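Side-chain contacts in tyrosine aminotransferase (Leishmania infantum, PDB 4IX8), which probably transfers the amino group of L-tyrosine to 2-oxoglutarate, using pyridoxal 5'-phosphate as cofactor: residues D433-I436 with E437-R441; K396-D399 with E400-Q404. All blocks are in the same frame, centred on the assembly; numbering follows the deposited sequence.

Contact 1. Residues D433-I436 with E437-R441; sequences DRII and EFCER
Ile435 and Cys439 meet one turn apart on the C-terminal alpha-helix 425-442, and four successive i to i+4 backbone hydrogen bonds carry the helix through this turn. Glu437 N donates to Asp433 O at 3.0 Å and Phe438 N to Arg434 O at 2.8 Å; Cys439 N and Glu440 N continue the series to Ile435 O and Ile436 O. The bond from Glu437 is nearly straight (177° at the hydrogen), that from Phe438 more bent (137°).

The apolar contact is slight: Ile435 CG2 stands 4.4 Å from Cys439 SG. With chi1 at -76°, the sulfur lies beside its own backbone N, on the side of the preceding turn. Both residues touch Ile364 of strand 364-365, which places this helix face against the small sheet. The Phe438 ring packs on helix 390-401, meeting Phe393 edge-to-face, and Cys439 touches Phe393 as well.

The charged side chains find partners elsewhere or along the helix. Asp433 pairs with Arg356, Arg434 reaches the carbonyl of Glu401, and Arg441 NH2 pairs with Glu400 and Glu401. Arg441 NH1 forms a salt bridge to Glu437 OE2 at 3.3 Å, the carboxylate oxygen receiving it on its anti lone pair, close to the guanidinium plane.

Contact 2. Residues K396-D399 with E400-Q404; sequences KLLD and EENVQ
Leu397 carries its CG anti to the backbone N (chi1 169°), which sends the isobutyl group along the helix toward Glu401 and Val403. Its CD1 lies 3.9 Å from Glu401 CB, the two side chains crossing at about a right angle, while its CG comes within 4.1 Å of Val403 CB. Glu400 takes the other setting: with chi1 at -63° its CG sits beside its own N and lies against Lys396 O, at 3.1 Å. From there the extended chain runs alongside Lys396 and points the same way.

The backbone records the end of helix 390-401. Glu400 N and Glu401 N give i to i+4 bonds to Lys396 O and Leu397 O. Asn402 N still reaches Leu398 O at 2.9 Å, but it lies above the carbonyl plane. Asn402 then leaves helical geometry with positive phi (54°), turning the chain into strand 403-407. The strand folds back beside the last turn: Val403 O approaches Leu398 CA at 3.4 Å in a CA-H...O contact, and Gln404 CB lies 4.0 Å from Leu398 CD1.

Although Lys396 and Glu400 run side by side, Lys396 NZ and Glu400 OE2 are 5.5 Å apart. Lys396 pairs with Asp386, and both Glu400 and Glu401 bind Arg441 of helix 425-442. What joins Lys396 and Glu400 locally is therefore the Lys396 carbons CB and CD lying alongside the Glu400 carboxylate, OE2 being 4.0 Å from CB; the ammonium group takes no part, and each charge is met by its partner elsewhere.

Contacts 1 and 2 lie on neighbouring helices, 425-442 and 390-401, with centres about 10 Å apart. Arg434 NH1 probably hydrogen-bonds to Glu401 O (2.6 Å), tying contact 1 to the residue just before the helix-to-strand turn of contact 2. The Phe438 ring packs beside this bond, its CZ 3.6 Å from Leu397 N. Glu437 OE2 and Glu401 OE2 approach to 2.8 Å, an apparent like-charge clash that Arg441 may ease, since it forms salt bridges to both carboxylates; a shared proton is also conceivable. Neither contact includes Lys282, the predicted cofactor-binding lysine, which is not modelled; both lie well away from the chain's centre, at about 30 and 26 Å.

Contact 1. Residues D433-I436 with E437-R441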
ATOM      1  N   ASP A 433     -29.314  24.253  -4.169  1.00 60.13           N
ATOM      2  CA  ASP A 433     -29.974  25.464  -4.665  1.00 61.85           C
ATOM      3  C   ASP A 433     -29.303  25.904  -5.965  1.00 71.55           C
ATOM      4  O   ASP A 433     -29.979  26.255  -6.928  1.00 68.43           O
ATOM      5  CB  ASP A 433     -29.917  26.631  -3.642  1.00 63.72           C
ATOM      6  CG  ASP A 433     -30.760  26.390  -2.383  1.00 72.96           C
ATOM      7  OD1 ASP A 433     -31.667  25.548  -2.421  1.00 77.18           O
ATOM      8  OD2 ASP A 433     -30.517  27.046  -1.341  1.00 71.06           O
ATOM      9  N   ARG A 434     -27.970  25.856  -6.004  1.00 73.92           N
ATOM     10  CA  ARG A 434     -27.237  26.318  -7.184  1.00 73.62           C
ATOM     11  C   ARG A 434     -27.429  25.397  -8.378  1.00 69.56           C
ATOM     12  O   ARG A 434     -27.437  25.840  -9.533  1.00 66.17           O
ATOM     13  CB  ARG A 434     -25.758  26.441  -6.867  1.00 67.38           C
ATOM     14  CG  ARG A 434     -25.441  27.521  -5.832  1.00 68.74           C
ATOM     15  CD  ARG A 434     -23.930  27.715  -5.787  1.00 79.94           C
ATOM     16  NE  ARG A 434     -23.445  28.268  -4.530  1.00 84.95           N
ATOM     17  CZ  ARG A 434     -22.159  28.358  -4.200  1.00 77.48           C
ATOM     18  NH1 ARG A 434     -21.223  27.926  -5.037  1.00 72.03           N
ATOM     19  NH2 ARG A 434     -21.814  28.887  -3.029  1.00 69.14           N
ATOM     20  N   ILE A 435     -27.656  24.126  -8.076  1.00 58.13           N
ATOM     21  CA  ILE A 435     -27.883  23.130  -9.086  1.00 56.96           C
ATOM     22  C   ILE A 435     -29.261  23.343  -9.704  1.00 66.41           C
ATOM     23  O   ILE A 435     -29.426  23.272 -10.924  1.00 64.19           O
ATOM     24  CB  ILE A 435     -27.781  21.754  -8.486  1.00 54.44           C
ATOM     25  CG1 ILE A 435     -26.320  21.487  -8.128  1.00 52.68           C
ATOM     26  CG2 ILE A 435     -28.232  20.687  -9.488  1.00 59.47           C
ATOM     27  CD1 ILE A 435     -26.112  20.370  -7.197  1.00 50.57           C
ATOM     28  N   ILE A 436     -30.245  23.632  -8.863  1.00 59.96           N
ATOM     29  CA  ILE A 436     -31.576  23.938  -9.340  1.00 62.03           C
ATOM     30  C   ILE A 436     -31.563  25.156 -10.231  1.00 64.49           C
ATOM     31  O   ILE A 436     -32.067  25.144 -11.341  1.00 66.29           O
ATOM     32  CB  ILE A 436     -32.504  24.170  -8.169  1.00 63.04           C
ATOM     33  CG1 ILE A 436     -32.716  22.838  -7.448  1.00 60.87           C
ATOM     34  CG2 ILE A 436     -33.834  24.788  -8.617  1.00 65.77           C
ATOM     35  CD1 ILE A 436     -33.418  22.992  -6.128  1.00 71.20           C
ATOM     36  N   GLU A 437     -30.996  26.228  -9.720  1.00 74.80           N
ATOM     37  CA  GLU A 437     -30.865  27.442 -10.490  1.00 75.41           C
ATOM     38  C   GLU A 437     -30.116  27.149 -11.784  1.00 69.42           C
ATOM     39  O   GLU A 437     -30.464  27.645 -12.841  1.00 73.20           O
ATOM     40  CB  GLU A 437     -30.154  28.483  -9.647  1.00 82.00           C
ATOM     41  CG  GLU A 437     -29.733  29.724 -10.358  1.00 94.01           C
ATOM     42  CD  GLU A 437     -28.707  30.444  -9.531  1.00102.76           C
ATOM     43  OE1 GLU A 437     -29.016  30.695  -8.344  1.00105.21           O
ATOM     44  OE2 GLU A 437     -27.586  30.696 -10.038  1.00103.05           O
ATOM     45  N   PHE A 438     -29.096  26.313 -11.697  1.00 66.42           N
ATOM     46  CA  PHE A 438     -28.267  26.027 -12.854  1.00 68.25           C
ATOM     47  C   PHE A 438     -29.055  25.298 -13.948  1.00 70.54           C
ATOM     48  O   PHE A 438     -28.943  25.605 -15.139  1.00 68.26           O
ATOM     49  CB  PHE A 438     -27.079  25.190 -12.423  1.00 67.98           C
ATOM     50  CG  PHE A 438     -26.294  24.625 -13.557  1.00 60.25           C
ATOM     51  CD1 PHE A 438     -25.367  25.394 -14.215  1.00 81.42           C
ATOM     52  CD2 PHE A 438     -26.467  23.337 -13.944  1.00 58.33           C
ATOM     53  CE1 PHE A 438     -24.634  24.885 -15.239  1.00 60.50           C
ATOM     54  CE2 PHE A 438     -25.726  22.821 -14.976  1.00 57.46           C
ATOM     55  CZ  PHE A 438     -24.816  23.605 -15.625  1.00 63.43           C
ATOM     56  N   CYS A 439     -29.873  24.343 -13.532  1.00 62.95           N
ATOM     57  CA  CYS A 439     -30.667  23.578 -14.476  1.00 77.59           C
ATOM     58  C   CYS A 439     -31.701  24.459 -15.205  1.00 75.59           C
ATOM     59  O   CYS A 439     -31.824  24.388 -16.432  1.00 66.98           O
ATOM     60  CB  CYS A 439     -31.364  22.431 -13.752  1.00 61.30           C
ATOM     61  SG  CYS A 439     -30.286  21.094 -13.372  1.00 57.76           S
ATOM     62  N   GLU A 440     -32.431  25.280 -14.450  1.00 67.91           N
ATOM     63  CA  GLU A 440     -33.484  26.120 -15.036  1.00 84.88           C
ATOM     64  C   GLU A 440     -32.906  27.023 -16.107  1.00 72.90           C
ATOM     65  O   GLU A 440     -33.496  27.220 -17.168  1.00 78.28           O
ATOM     66  CB  GLU A 440     -34.179  26.972 -13.971  1.00 84.23           C
ATOM     67  CG  GLU A 440     -34.864  26.172 -12.870  1.00 84.02           C
ATOM     68  CD  GLU A 440     -36.224  25.609 -13.270  1.00 86.23           C
ATOM     69  OE1 GLU A 440     -36.585  25.654 -14.471  1.00 91.62           O
ATOM     70  OE2 GLU A 440     -36.929  25.116 -12.357  1.00 81.86           O
ATOM     71  N   ARG A 441     -31.726  27.539 -15.827  1.00 72.40           N
ATOM     72  CA  ARG A 441     -31.044  28.417 -16.740  1.00 74.14           C
ATOM     73  C   ARG A 441     -30.660  27.744 -18.064  1.00 80.07           C
ATOM     74  O   ARG A 441     -30.753  28.374 -19.118  1.00 78.87           O
ATOM     75  CB  ARG A 441     -29.807  28.967 -16.045  1.00 82.25           C
ATOM     76  CG  ARG A 441     -28.939  29.825 -16.915  1.00 86.79           C
ATOM     77  CD  ARG A 441     -27.922  30.589 -16.083  1.00 88.05           C
ATOM     78  NE  ARG A 441     -26.987  29.680 -15.411  1.00 79.79           N
ATOM     79  CZ  ARG A 441     -26.903  29.504 -14.090  1.00 74.68           C
ATOM     80  NH1 ARG A 441     -27.686  30.173 -13.246  1.00 76.56           N
ATOM     81  NH2 ARG A 441     -26.017  28.652 -13.608  1.00 70.24           N
TER

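Contact 2. Residues K396-D399 with E400-Q404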
ATOM      1  N   LYS A 396     -19.642  22.767 -16.779  1.00 58.21           N
ATOM      2  CA  LYS A 396     -20.392  24.011 -16.790  1.00 65.84           C
ATOM      3  C   LYS A 396     -20.919  24.354 -15.401  1.00 59.49           C
ATOM      4  O   LYS A 396     -20.946  25.523 -15.008  1.00 60.61           O
ATOM      5  CB  LYS A 396     -21.559  23.914 -17.775  1.00 68.68           C
ATOM      6  CG  LYS A 396     -21.170  23.592 -19.207  1.00 64.48           C
ATOM      7  CD  LYS A 396     -21.110  24.852 -20.058  1.00 69.09           C
ATOM      8  CE  LYS A 396     -21.063  24.532 -21.544  1.00 67.21           C
ATOM      9  NZ  LYS A 396     -22.441  24.528 -22.136  1.00 74.39           N
ATOM     10  N   LEU A 397     -21.311  23.322 -14.653  1.00 56.82           N
ATOM     11  CA  LEU A 397     -21.798  23.525 -13.296  1.00 65.52           C
ATOM     12  C   LEU A 397     -20.692  24.143 -12.445  1.00 63.54           C
ATOM     13  O   LEU A 397     -20.919  25.115 -11.716  1.00 63.33           O
ATOM     14  CB  LEU A 397     -22.265  22.206 -12.667  1.00 56.29           C
ATOM     15  CG  LEU A 397     -22.543  22.322 -11.159  1.00 55.68           C
ATOM     16  CD1 LEU A 397     -23.659  23.341 -10.896  1.00 54.69           C
ATOM     17  CD2 LEU A 397     -22.882  20.978 -10.554  1.00 53.57           C
ATOM     18  N   LEU A 398     -19.489  23.593 -12.603  1.00 64.09           N
ATOM     19  CA  LEU A 398     -18.322  24.018 -11.852  1.00 62.90           C
ATOM     20  C   LEU A 398     -17.922  25.431 -12.247  1.00 63.71           C
ATOM     21  O   LEU A 398     -17.701  26.305 -11.395  1.00 61.35           O
ATOM     22  CB  LEU A 398     -17.170  23.045 -12.106  1.00 58.25           C
ATOM     23  CG  LEU A 398     -15.797  23.413 -11.541  1.00 55.01           C
ATOM     24  CD1 LEU A 398     -15.773  23.281 -10.024  1.00 54.97           C
ATOM     25  CD2 LEU A 398     -14.755  22.521 -12.178  1.00 49.75           C
ATOM     26  N   ASP A 399     -17.945  25.685 -13.547  1.00 63.65           N
ATOM     27  CA  ASP A 399     -17.524  26.971 -14.051  1.00 66.49           C
ATOM     28  C   ASP A 399     -18.497  28.057 -13.658  1.00 69.62           C
ATOM     29  O   ASP A 399     -18.076  29.168 -13.374  1.00 86.09           O
ATOM     30  CB  ASP A 399     -17.380  26.919 -15.572  1.00 65.63           C
ATOM     31  CG  ASP A 399     -16.879  28.215 -16.142  1.00 74.76           C
ATOM     32  OD1 ASP A 399     -15.815  28.688 -15.696  1.00 86.04           O
ATOM     33  OD2 ASP A 399     -17.559  28.772 -17.021  1.00 71.56           O
ATOM     34  N   GLU A 400     -19.786  27.741 -13.602  1.00 69.14           N
ATOM     35  CA  GLU A 400     -20.811  28.765 -13.362  1.00 72.99           C
ATOM     36  C   GLU A 400     -21.222  28.918 -11.896  1.00 64.10           C
ATOM     37  O   GLU A 400     -21.549  29.995 -11.476  1.00 66.27           O
ATOM     38  CB  GLU A 400     -22.040  28.449 -14.192  1.00 73.79           C
ATOM     39  CG  GLU A 400     -21.783  28.486 -15.673  1.00 75.90           C
ATOM     40  CD  GLU A 400     -23.032  28.162 -16.469  1.00 78.40           C
ATOM     41  OE1 GLU A 400     -24.147  28.407 -15.950  1.00 76.80           O
ATOM     42  OE2 GLU A 400     -22.897  27.663 -17.608  1.00 78.16           O
ATOM     43  N   GLU A 401     -21.185  27.831 -11.127  1.00 69.10           N
ATOM     44  CA  GLU A 401     -21.698  27.831  -9.756  1.00 65.41           C
ATOM     45  C   GLU A 401     -20.663  27.355  -8.727  1.00 65.14           C
ATOM     46  O   GLU A 401     -20.942  27.334  -7.532  1.00 73.09           O
ATOM     47  CB  GLU A 401     -22.943  26.951  -9.677  1.00 68.73           C
ATOM     48  CG  GLU A 401     -24.069  27.370 -10.614  1.00 69.64           C
ATOM     49  CD  GLU A 401     -24.793  28.577 -10.116  1.00 68.52           C
ATOM     50  OE1 GLU A 401     -24.825  28.768  -8.884  1.00 66.12           O
ATOM     51  OE2 GLU A 401     -25.328  29.336 -10.953  1.00 82.41           O
ATOM     52  N   ASN A 402     -19.475  26.987  -9.193  1.00 58.20           N
ATOM     53  CA  ASN A 402     -18.376  26.561  -8.326  1.00 56.63           C
ATOM     54  C   ASN A 402     -18.833  25.434  -7.412  1.00 58.76           C
ATOM     55  O   ASN A 402     -18.452  25.360  -6.239  1.00 60.21           O
ATOM     56  CB  ASN A 402     -17.840  27.746  -7.497  1.00 58.40           C
ATOM     57  CG  ASN A 402     -16.395  27.539  -6.998  1.00 62.70           C
ATOM     58  OD1 ASN A 402     -15.753  26.516  -7.264  1.00 55.85           O
ATOM     59  ND2 ASN A 402     -15.887  28.530  -6.260  1.00 68.15           N
ATOM     60  N   VAL A 403     -19.616  24.525  -7.986  1.00 55.12           N
ATOM     61  CA  VAL A 403     -19.996  23.293  -7.320  1.00 51.29           C
ATOM     62  C   VAL A 403     -19.399  22.166  -8.122  1.00 49.78           C
ATOM     63  O   VAL A 403     -19.622  22.062  -9.328  1.00 53.90           O
ATOM     64  CB  VAL A 403     -21.516  23.083  -7.237  1.00 51.73           C
ATOM     65  CG1 VAL A 403     -21.815  21.754  -6.588  1.00 54.20           C
ATOM     66  CG2 VAL A 403     -22.171  24.210  -6.481  1.00 53.85           C
ATOM     67  N   GLN A 404     -18.724  21.263  -7.431  1.00 47.42           N
ATOM     68  CA  GLN A 404     -18.034  20.190  -8.089  1.00 45.61           C
ATOM     69  C   GLN A 404     -18.747  18.857  -7.811  1.00 46.32           C
ATOM     70  O   GLN A 404     -18.888  18.426  -6.662  1.00 48.66           O
ATOM     71  CB  GLN A 404     -16.566  20.152  -7.625  1.00 47.03           C
ATOM     72  CG  GLN A 404     -15.678  19.262  -8.514  1.00 60.07           C
ATOM     73  CD  GLN A 404     -14.333  18.983  -7.904  1.00 57.67           C
ATOM     74  OE1 GLN A 404     -13.871  19.725  -7.031  1.00 71.26           O
ATOM     75  NE2 GLN A 404     -13.693  17.922  -8.350  1.00 54.16           N
TER